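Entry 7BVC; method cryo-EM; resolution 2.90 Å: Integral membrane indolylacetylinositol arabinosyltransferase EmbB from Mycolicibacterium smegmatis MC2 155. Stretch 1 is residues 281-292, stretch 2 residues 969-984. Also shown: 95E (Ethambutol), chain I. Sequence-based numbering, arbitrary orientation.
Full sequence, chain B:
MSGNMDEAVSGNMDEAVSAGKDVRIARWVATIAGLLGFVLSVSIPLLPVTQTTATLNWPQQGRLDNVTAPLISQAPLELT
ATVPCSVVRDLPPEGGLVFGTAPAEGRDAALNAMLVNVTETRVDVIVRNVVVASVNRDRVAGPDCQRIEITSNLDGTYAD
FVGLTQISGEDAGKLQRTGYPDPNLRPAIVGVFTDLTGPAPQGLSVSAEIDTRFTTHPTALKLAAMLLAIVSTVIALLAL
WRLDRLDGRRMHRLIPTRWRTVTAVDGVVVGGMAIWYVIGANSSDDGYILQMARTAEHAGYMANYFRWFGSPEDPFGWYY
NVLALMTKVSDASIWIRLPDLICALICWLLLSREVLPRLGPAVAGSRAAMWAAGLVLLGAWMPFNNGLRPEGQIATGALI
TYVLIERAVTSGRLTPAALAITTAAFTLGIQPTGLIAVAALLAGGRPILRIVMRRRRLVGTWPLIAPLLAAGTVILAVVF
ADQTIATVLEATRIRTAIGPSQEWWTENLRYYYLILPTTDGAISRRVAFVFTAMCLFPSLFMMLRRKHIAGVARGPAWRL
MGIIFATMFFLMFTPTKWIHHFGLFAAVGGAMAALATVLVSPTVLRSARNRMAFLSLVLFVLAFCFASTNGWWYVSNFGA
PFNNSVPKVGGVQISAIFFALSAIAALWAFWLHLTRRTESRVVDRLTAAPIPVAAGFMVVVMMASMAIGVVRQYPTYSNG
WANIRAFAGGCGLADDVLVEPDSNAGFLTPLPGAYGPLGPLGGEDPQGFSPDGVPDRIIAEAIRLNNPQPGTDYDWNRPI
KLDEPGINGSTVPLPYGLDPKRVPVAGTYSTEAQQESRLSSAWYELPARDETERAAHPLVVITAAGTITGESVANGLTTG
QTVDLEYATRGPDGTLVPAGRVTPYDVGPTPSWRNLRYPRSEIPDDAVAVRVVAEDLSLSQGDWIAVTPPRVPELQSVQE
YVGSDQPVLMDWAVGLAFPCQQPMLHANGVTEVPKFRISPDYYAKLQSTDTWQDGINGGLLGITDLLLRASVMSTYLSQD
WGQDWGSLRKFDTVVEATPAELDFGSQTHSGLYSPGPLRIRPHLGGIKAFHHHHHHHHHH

Stretch 1, residues 281-292: ANSSDDGYILQM
Stretch 2 (969-984) LMDWAVGLAFPCQQPM

Two glycines meet backbone to backbone at the centre of this contact: G287 CA lies 3.4 Å from G975 CA, although nearly 690 residues separate them in the chain. The approach leaves no room for a side chain on either partner. An ideal CB on G287 would fall 2.6 Å from G975 N, and an ideal CB on G975 would fall 2.2 Å from G287 CA; both are clashes. The first rule is that a backbone approach this close is open only to residues without side chains.

Stretch 1 begins as loop at A281 and is helical by Y288, the helix continuing beyond M292, with phi/psi near -65/-40. Its backbone bonds L290 N to D286 O (2.9 Å), Q291 N to G287 O (2.9 Å) and M292 N to Y288 O (3.1 Å) fix the turn. Stretch 2 leaves a strand at L969 and M970 and becomes an irregular loop, in which a weak bond joins G975 N to A973 O at 3.2 Å. G975 itself takes phi/psi -125/-33.

The register pairs G287 with G975 and Y288 with W972, whose CA atoms are 4.5 Å apart. No hydrogen bond crosses the contact; even Y288 N and W972 O, at 3.1 Å, meet at a poor angle. Packing carries the 612 Å² of buried surface.

On the aromatic side, Y288 (chi1 t, chi2 101°) directs its edge toward the face of W972 (chi1 p, chi2 -98°) in an offset edge-to-face pair, the Y288 ring and the W972 five-membered ring having centroids 5.7 Å apart and planes at 67°. Y288 CD1 comes within 3.2 Å of W972 CB, a tight fit. D285 (chi1 m) points its CA-to-CB bond sideways, yet its OD1 reaches 3.3 Å from W972 CZ3. Ethambutol lies against this cluster: its N6 is over one face of the Y288 ring, its C13 over one face of the W972 ring, 3.6 Å from W972 CH2, and its C11 is 3.0 Å from D285 OD2.

Leucines fill the space beside the glycines. L290 (t, p) and L976 (chi1 -92°, chi2 t) both point toward the opposing stretch and meet at CD2 to CD2, 3.7 Å; L290 CD2 also sits 3.3 Å from G975 O. L976 CD1 extends to D286 OD2 at 3.5 Å.

One turn beyond G287, Q291 (m, m, chi3 127°) buries 90 Å², with OE1 3.9 Å from G975 CA and NE2 3.2 Å from P983 CB. Here a polar side chain serves as packing material, spanning from the glycine to the proline.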

# COMPACT_ATOMS: atom_id res chain seq x y z
N ALA B 281 -1.19 12.22 -24.61
CA ALA B 281 -2.09 11.68 -23.61
C ALA B 281 -2.76 12.80 -22.82
O ALA B 281 -2.45 13.99 -22.98
CB ALA B 281 -1.35 10.74 -22.67
N ASN B 282 -3.69 12.41 -21.96
CA ASN B 282 -4.41 13.33 -21.09
C ASN B 282 -4.25 12.90 -19.64
O ASN B 282 -3.67 11.85 -19.34
CB ASN B 282 -5.89 13.41 -21.48
CG ASN B 282 -6.10 13.90 -22.89
OD1 ASN B 282 -5.27 14.63 -23.43
ND2 ASN B 282 -7.21 13.50 -23.49
N SER B 283 -4.76 13.71 -18.73
CA SER B 283 -4.73 13.40 -17.31
C SER B 283 -5.81 12.36 -16.99
O SER B 283 -6.49 11.85 -17.88
CB SER B 283 -4.89 14.67 -16.48
OG SER B 283 -3.79 15.55 -16.66
N SER B 284 -5.97 12.05 -15.71
CA SER B 284 -7.01 11.12 -15.28
C SER B 284 -8.30 11.81 -14.87
O SER B 284 -9.38 11.26 -15.10
CB SER B 284 -6.50 10.27 -14.11
OG SER B 284 -6.25 11.07 -12.97
N ASP B 285 -8.22 12.99 -14.27
CA ASP B 285 -9.41 13.73 -13.83
C ASP B 285 -9.81 14.78 -14.86
O ASP B 285 -9.88 15.97 -14.58
CB ASP B 285 -9.16 14.35 -12.47
CG ASP B 285 -9.03 13.32 -11.37
OD1 ASP B 285 -9.65 12.25 -11.50
OD2 ASP B 285 -8.31 13.58 -10.39
N ASP B 286 -10.07 14.32 -16.08
CA ASP B 286 -10.61 15.18 -17.13
C ASP B 286 -12.12 15.07 -17.25
O ASP B 286 -12.81 16.10 -17.33
CB ASP B 286 -9.97 14.85 -18.48
CG ASP B 286 -8.49 15.09 -18.50
OD1 ASP B 286 -7.90 15.31 -17.42
OD2 ASP B 286 -7.90 15.08 -19.60
N GLY B 287 -12.65 13.85 -17.27
CA GLY B 287 -14.09 13.69 -17.26
C GLY B 287 -14.72 14.22 -16.00
O GLY B 287 -15.82 14.78 -16.03
N TYR B 288 -13.99 14.09 -14.88
CA TYR B 288 -14.48 14.58 -13.56
C TYR B 288 -14.73 16.09 -13.62
O TYR B 288 -15.81 16.54 -13.18
CB TYR B 288 -13.47 14.23 -12.46
CG TYR B 288 -14.03 14.27 -11.06
CD1 TYR B 288 -14.38 13.11 -10.40
CD2 TYR B 288 -14.21 15.47 -10.40
CE1 TYR B 288 -14.90 13.13 -9.11
CE2 TYR B 288 -14.72 15.52 -9.11
CZ TYR B 288 -15.06 14.34 -8.46
OH TYR B 288 -15.57 14.38 -7.20
N ILE B 289 -13.76 16.86 -14.15
CA ILE B 289 -13.89 18.30 -14.25
C ILE B 289 -14.85 18.70 -15.36
O ILE B 289 -15.59 19.69 -15.23
CB ILE B 289 -12.50 18.94 -14.44
CG1 ILE B 289 -11.60 18.57 -13.26
CG2 ILE B 289 -12.61 20.44 -14.57
CD1 ILE B 289 -10.25 19.24 -13.30
N LEU B 290 -14.88 17.95 -16.46
CA LEU B 290 -15.80 18.28 -17.54
C LEU B 290 -17.25 18.14 -17.10
O LEU B 290 -18.08 19.00 -17.41
CB LEU B 290 -15.52 17.39 -18.76
CG LEU B 290 -16.15 17.90 -20.06
CD1 LEU B 290 -15.59 19.26 -20.42
CD2 LEU B 290 -15.94 16.91 -21.18
N GLN B 291 -17.57 17.07 -16.37
CA GLN B 291 -18.93 16.91 -15.88
C GLN B 291 -19.24 17.90 -14.77
O GLN B 291 -20.39 18.32 -14.62
CB GLN B 291 -19.15 15.48 -15.39
CG GLN B 291 -18.85 14.41 -16.42
CD GLN B 291 -19.55 14.66 -17.74
OE1 GLN B 291 -18.93 14.69 -18.80
NE2 GLN B 291 -20.86 14.84 -17.68
N MET B 292 -18.24 18.30 -13.98
CA MET B 292 -18.46 19.33 -12.98
C MET B 292 -18.79 20.67 -13.63
O MET B 292 -19.61 21.43 -13.12
CB MET B 292 -17.24 19.47 -12.07
CG MET B 292 -17.06 18.34 -11.09
SD MET B 292 -16.08 18.83 -9.66
CE MET B 292 -14.96 20.01 -10.40
N LEU B 969 -25.80 8.71 -17.07
CA LEU B 969 -24.91 8.74 -15.91
C LEU B 969 -23.54 8.23 -16.35
O LEU B 969 -23.35 7.03 -16.55
CB LEU B 969 -25.48 7.89 -14.78
CG LEU B 969 -25.00 8.18 -13.36
CD1 LEU B 969 -26.06 7.76 -12.36
CD2 LEU B 969 -23.69 7.47 -13.05
N MET B 970 -22.60 9.15 -16.52
CA MET B 970 -21.24 8.81 -16.91
C MET B 970 -20.36 8.80 -15.67
O MET B 970 -20.42 9.73 -14.86
CB MET B 970 -20.70 9.81 -17.93
CG MET B 970 -21.17 9.57 -19.35
SD MET B 970 -20.65 10.87 -20.49
CE MET B 970 -22.02 12.01 -20.35
N ASP B 971 -19.56 7.75 -15.51
CA ASP B 971 -18.62 7.72 -14.41
C ASP B 971 -17.60 8.84 -14.57
O ASP B 971 -17.44 9.42 -15.65
CB ASP B 971 -17.93 6.36 -14.32
CG ASP B 971 -18.82 5.30 -13.70
OD1 ASP B 971 -20.06 5.48 -13.71
OD2 ASP B 971 -18.28 4.29 -13.20
N TRP B 972 -16.90 9.15 -13.49
CA TRP B 972 -15.99 10.30 -13.50
C TRP B 972 -14.76 10.08 -14.35
O TRP B 972 -13.95 11.00 -14.49
CB TRP B 972 -15.58 10.66 -12.07
CG TRP B 972 -14.85 9.59 -11.32
CD1 TRP B 972 -15.38 8.72 -10.42
CD2 TRP B 972 -13.45 9.30 -11.39
NE1 TRP B 972 -14.40 7.89 -9.93
CE2 TRP B 972 -13.21 8.23 -10.51
CE3 TRP B 972 -12.38 9.83 -12.11
CZ2 TRP B 972 -11.94 7.68 -10.34
CZ3 TRP B 972 -11.13 9.29 -11.94
CH2 TRP B 972 -10.92 8.22 -11.06
N ALA B 973 -14.59 8.89 -14.94
CA ALA B 973 -13.49 8.64 -15.85
C ALA B 973 -13.86 8.87 -17.31
O ALA B 973 -13.04 9.39 -18.07
CB ALA B 973 -12.98 7.20 -15.68
N VAL B 974 -15.07 8.49 -17.72
CA VAL B 974 -15.50 8.63 -19.10
C VAL B 974 -16.18 9.98 -19.32
O VAL B 974 -17.41 10.08 -19.34
CB VAL B 974 -16.41 7.45 -19.49
CG1 VAL B 974 -15.62 6.17 -19.44
CG2 VAL B 974 -17.56 7.30 -18.51
N GLY B 975 -15.39 11.03 -19.52
CA GLY B 975 -15.98 12.32 -19.80
C GLY B 975 -15.50 12.97 -21.08
O GLY B 975 -16.26 13.69 -21.74
N LEU B 976 -14.25 12.73 -21.44
CA LEU B 976 -13.67 13.31 -22.64
C LEU B 976 -13.80 12.40 -23.85
O LEU B 976 -13.65 12.87 -24.98
CB LEU B 976 -12.19 13.64 -22.42
CG LEU B 976 -11.86 15.05 -21.94
CD1 LEU B 976 -10.37 15.31 -22.06
CD2 LEU B 976 -12.65 16.08 -22.71
N ALA B 977 -14.09 11.11 -23.64
CA ALA B 977 -14.34 10.20 -24.75
C ALA B 977 -15.77 10.29 -25.26
O ALA B 977 -16.04 9.85 -26.38
CB ALA B 977 -14.02 8.77 -24.34
N PHE B 978 -16.68 10.84 -24.46
CA PHE B 978 -18.09 10.99 -24.84
C PHE B 978 -18.49 12.45 -24.65
O PHE B 978 -19.19 12.80 -23.70
CB PHE B 978 -18.98 10.07 -24.01
CG PHE B 978 -18.68 8.61 -24.20
CD1 PHE B 978 -19.29 7.89 -25.21
CD2 PHE B 978 -17.79 7.96 -23.36
CE1 PHE B 978 -19.02 6.55 -25.38
CE2 PHE B 978 -17.51 6.62 -23.53
CZ PHE B 978 -18.13 5.91 -24.54
N PRO B 979 -18.06 13.33 -25.55
CA PRO B 979 -18.38 14.76 -25.42
C PRO B 979 -19.71 15.19 -26.03
O PRO B 979 -19.99 16.39 -26.05
CB PRO B 979 -17.22 15.41 -26.18
CG PRO B 979 -16.93 14.45 -27.28
CD PRO B 979 -17.20 13.07 -26.72
N CYS B 980 -20.53 14.25 -26.52
CA CYS B 980 -21.81 14.60 -27.11
C CYS B 980 -23.00 14.15 -26.29
O CYS B 980 -24.09 14.72 -26.45
CB CYS B 980 -21.92 14.00 -28.52
SG CYS B 980 -21.19 15.03 -29.82
N GLN B 981 -22.84 13.16 -25.42
CA GLN B 981 -23.93 12.73 -24.56
C GLN B 981 -24.19 13.78 -23.48
O GLN B 981 -23.30 14.53 -23.08
CB GLN B 981 -23.62 11.38 -23.93
CG GLN B 981 -22.72 10.50 -24.77
CD GLN B 981 -23.32 10.16 -26.12
OE1 GLN B 981 -24.53 9.99 -26.25
NE2 GLN B 981 -22.47 10.05 -27.14
N GLN B 982 -25.43 13.81 -23.00
CA GLN B 982 -25.78 14.83 -22.02
C GLN B 982 -25.75 14.24 -20.62
O GLN B 982 -26.31 13.16 -20.40
CB GLN B 982 -27.16 15.41 -22.31
CG GLN B 982 -27.37 16.79 -21.72
CD GLN B 982 -28.83 17.07 -21.43
OE1 GLN B 982 -29.65 16.16 -21.38
NE2 GLN B 982 -29.15 18.35 -21.24
N PRO B 983 -25.12 14.91 -19.66
CA PRO B 983 -25.09 14.37 -18.29
C PRO B 983 -26.43 14.47 -17.59
O PRO B 983 -27.41 14.95 -18.17
CB PRO B 983 -24.03 15.23 -17.60
CG PRO B 983 -24.08 16.52 -18.33
CD PRO B 983 -24.38 16.18 -19.76
N MET B 984 -26.48 14.03 -16.34
CA MET B 984 -27.70 14.05 -15.54
C MET B 984 -27.69 15.33 -14.72
O MET B 984 -27.03 15.42 -13.68
CB MET B 984 -27.77 12.80 -14.66
CG MET B 984 -29.00 12.71 -13.80
SD MET B 984 -28.93 11.27 -12.71
CE MET B 984 -27.38 11.56 -11.86
C2 95E I . -12.30 16.87 -6.92
O12 95E I . -7.55 10.08 -8.59
C11 95E I . -8.23 11.30 -8.45
C10 95E I . -9.46 11.09 -7.58
C13 95E I . -10.17 9.82 -7.98
C14 95E I . -10.00 8.70 -6.97
N9 95E I . -10.37 12.20 -7.77
C8 95E I . -9.71 13.44 -7.42
C7 95E I . -10.73 14.53 -7.11
N6 95E I . -10.69 15.53 -8.17
C3 95E I . -10.96 16.85 -7.63
O1 95E I . -12.66 18.21 -6.74
C4 95E I . -11.00 17.85 -8.78
C5 95E I . -9.72 17.83 -9.62